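Local coordinates for poly-beta-1,6-N-acetyl-D-glucosamine N-deacetylase (Aggregatibacter actinomycetemcomitans, PDB 4U10), which probably removes N-acetyl groups from poly-beta-1,6-N-acetyl-D-glucosamine, through the zinc-binding polysaccharide deacetylase domain that this fragment of a longer protein contains, at residues A[70-75]-A[245-250]. Residues are numbered along the deposited sequence; the frame is centred on the assembly and turned at random.
Sequences VLSFDD and VGRLLI. With ZN (zinc ion), chain D; ZN (zinc ion), chain C.
Arg247 meets Asp74 end-on, giving one guanidinium nitrogen to each carboxylate oxygen. NH1 of Arg247 lies 3.0 Å from Asp74 OD1, and NH2 of Arg247 is equally 3.0 Å from Asp74 OD2. The second bond is nearly straight, at 171° about its hydrogen, and uses the syn lone pair of OD2. With the two planes only 26° apart, this is a bidentate salt bridge that restrains rotation of the carboxylate. A bend in the arginine chain (chi3 -65°) turns the guanidinium edge toward Asp74 and Ser72. Ser72 OG accepts a further bond from Arg247 NH1 at 2.9 Å and also hydrogen-bonds Leu7 O, while Arg247 NE is held by Ala231 O.

The same Asp74 OD2 binds one zinc ion at 2.1 Å, together with His10, so Arg247 is a second-shell residue and very likely fixes the orientation of a metal ligand. A water joins this zinc to the one bound by Asp75, His144 and His149, an Asp-His-His set as in NodB-type deacetylases.

Against this compact, buried polar cluster, the backbones stand well apart: even the closest CA atoms, of Ser72 and Arg247, are 8.7 Å from each other. The more open side lies toward the partly exposed Leu248 and Leu249, neither of which reaches 70-75. Strand 3-13 pairs in parallel with both 68-75 and 248-249, and Arg247 packs on its Val6 and Ala8, while Phe73 points away from 245-250 and its ring packs on Met80 and Ile84 of helix 79-91.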
loop_
_atom_site.group_PDB
_atom_site.type_symbol
_atom_site.label_atom_id
_atom_site.label_comp_id
_atom_site.label_asym_id
_atom_site.label_seq_id
_atom_site.Cartn_x
_atom_site.Cartn_y
_atom_site.Cartn_z
ATOM N N VAL A 70 11.706 -5.413 0.921
ATOM C CA VAL A 70 10.384 -5.657 0.351
ATOM C C VAL A 70 9.978 -4.389 -0.436
ATOM O O VAL A 70 10.142 -3.240 0.033
ATOM C CB VAL A 70 9.318 -5.957 1.422
ATOM C CG1 VAL A 70 7.902 -6.194 0.801
ATOM C CG2 VAL A 70 9.674 -7.195 2.209
ATOM N N LEU A 71 9.387 -4.591 -1.602
ATOM C CA LEU A 71 8.886 -3.484 -2.420
ATOM C C LEU A 71 7.375 -3.434 -2.279
ATOM O O LEU A 71 6.775 -4.454 -2.360
ATOM C CB LEU A 71 9.188 -3.745 -3.902
ATOM C CG LEU A 71 10.642 -3.898 -4.314
ATOM C CD1 LEU A 71 10.775 -4.214 -5.807
ATOM C CD2 LEU A 71 11.455 -2.682 -3.954
ATOM N N SER A 72 6.772 -2.235 -2.141
ATOM C CA SER A 72 5.334 -2.081 -1.946
ATOM C C SER A 72 4.746 -0.930 -2.786
ATOM O O SER A 72 5.408 0.107 -2.954
ATOM C CB SER A 72 4.991 -1.917 -0.466
ATOM O OG SER A 72 5.544 -0.746 0.129
ATOM N N PHE A 73 3.548 -1.165 -3.361
ATOM C CA PHE A 73 2.929 -0.213 -4.260
ATOM C C PHE A 73 1.507 -0.016 -3.806
ATOM O O PHE A 73 0.778 -0.991 -3.550
ATOM C CB PHE A 73 2.957 -0.670 -5.709
ATOM C CG PHE A 73 4.341 -0.870 -6.239
ATOM C CD1 PHE A 73 5.024 -2.079 -6.029
ATOM C CD2 PHE A 73 4.970 0.126 -6.980
ATOM C CE1 PHE A 73 6.333 -2.222 -6.490
ATOM C CE2 PHE A 73 6.248 -0.035 -7.440
ATOM C CZ PHE A 73 6.941 -1.203 -7.179
ATOM N N ASP A 74 1.177 1.244 -3.540
ATOM C CA ASP A 74 -0.127 1.611 -2.974
ATOM C C ASP A 74 -1.092 2.234 -3.992
ATOM O O ASP A 74 -0.681 3.062 -4.809
ATOM C CB ASP A 74 -0.019 2.658 -1.870
ATOM C CG ASP A 74 0.715 2.200 -0.617
ATOM O OD1 ASP A 74 1.097 1.020 -0.475
ATOM O OD2 ASP A 74 0.833 3.087 0.292
ATOM N N ASP A 75 -2.372 1.816 -3.862
ATOM C CA ASP A 75 -3.605 2.520 -4.208
ATOM C C ASP A 75 -4.463 1.838 -5.260
ATOM O O ASP A 75 -5.657 2.008 -5.235
ATOM C CB ASP A 75 -3.407 3.978 -4.644
ATOM C CG ASP A 75 -3.060 4.864 -3.528
ATOM O OD1 ASP A 75 -2.774 4.408 -2.412
ATOM O OD2 ASP A 75 -3.110 6.078 -3.770
ATOM N N VAL A 245 5.131 -2.573 10.577
ATOM C CA VAL A 245 6.185 -2.569 9.569
ATOM C C VAL A 245 6.348 -1.147 9.068
ATOM O O VAL A 245 5.383 -0.554 8.665
ATOM C CB VAL A 245 5.767 -3.441 8.406
ATOM C CG1 VAL A 245 6.808 -3.314 7.289
ATOM C CG2 VAL A 245 5.594 -4.875 8.863
ATOM N N GLY A 246 7.526 -0.560 9.174
ATOM C CA GLY A 246 7.805 0.756 8.599
ATOM C C GLY A 246 8.322 0.720 7.189
ATOM O O GLY A 246 8.903 -0.274 6.720
ATOM N N ARG A 247 8.122 1.821 6.488
ATOM C CA ARG A 247 8.471 1.913 5.109
ATOM C C ARG A 247 9.085 3.269 4.807
ATOM O O ARG A 247 8.768 4.294 5.458
ATOM C CB ARG A 247 7.204 1.691 4.240
ATOM C CG ARG A 247 6.419 0.384 4.481
ATOM C CD ARG A 247 5.388 0.195 3.362
ATOM N NE ARG A 247 4.358 1.265 3.418
ATOM C CZ ARG A 247 3.453 1.513 2.474
ATOM N NH1 ARG A 247 3.424 0.805 1.354
ATOM N NH2 ARG A 247 2.582 2.514 2.611
ATOM N N LEU A 248 9.933 3.306 3.782
ATOM C CA LEU A 248 10.376 4.566 3.244
ATOM C C LEU A 248 9.411 5.066 2.164
ATOM O O LEU A 248 9.209 4.396 1.161
ATOM C CB LEU A 248 11.789 4.392 2.655
ATOM C CG LEU A 248 12.362 5.651 2.016
ATOM C CD1 LEU A 248 12.487 6.765 3.047
ATOM C CD2 LEU A 248 13.679 5.252 1.406
ATOM N N LEU A 249 8.830 6.245 2.341
ATOM C CA LEU A 249 7.995 6.836 1.281
ATOM C C LEU A 249 8.818 7.372 0.141
ATOM O O LEU A 249 9.602 8.299 0.338
ATOM C CB LEU A 249 7.148 7.990 1.853
ATOM C CG LEU A 249 6.234 8.765 0.901
ATOM C CD1 LEU A 249 5.227 7.820 0.307
ATOM C CD2 LEU A 249 5.526 9.929 1.582
ATOM N N ILE A 250 8.649 6.815 -1.055
ATOM C CA ILE A 250 9.422 7.209 -2.187
ATOM C C ILE A 250 8.833 8.477 -2.835
ATOM O O ILE A 250 7.636 8.608 -3.013
ATOM C CB ILE A 250 9.487 6.066 -3.228
ATOM C CG1 ILE A 250 10.027 4.747 -2.612
ATOM C CG2 ILE A 250 10.324 6.494 -4.406
ATOM C CD1 ILE A 250 11.513 4.781 -2.237
HETATM ZN ZN ZN D . 0.385 5.131 0.291
HETATM ZN ZN ZN C . -2.929 5.127 -0.661
HETATM O O HOH W 1 -1.525 5.709 0.440
#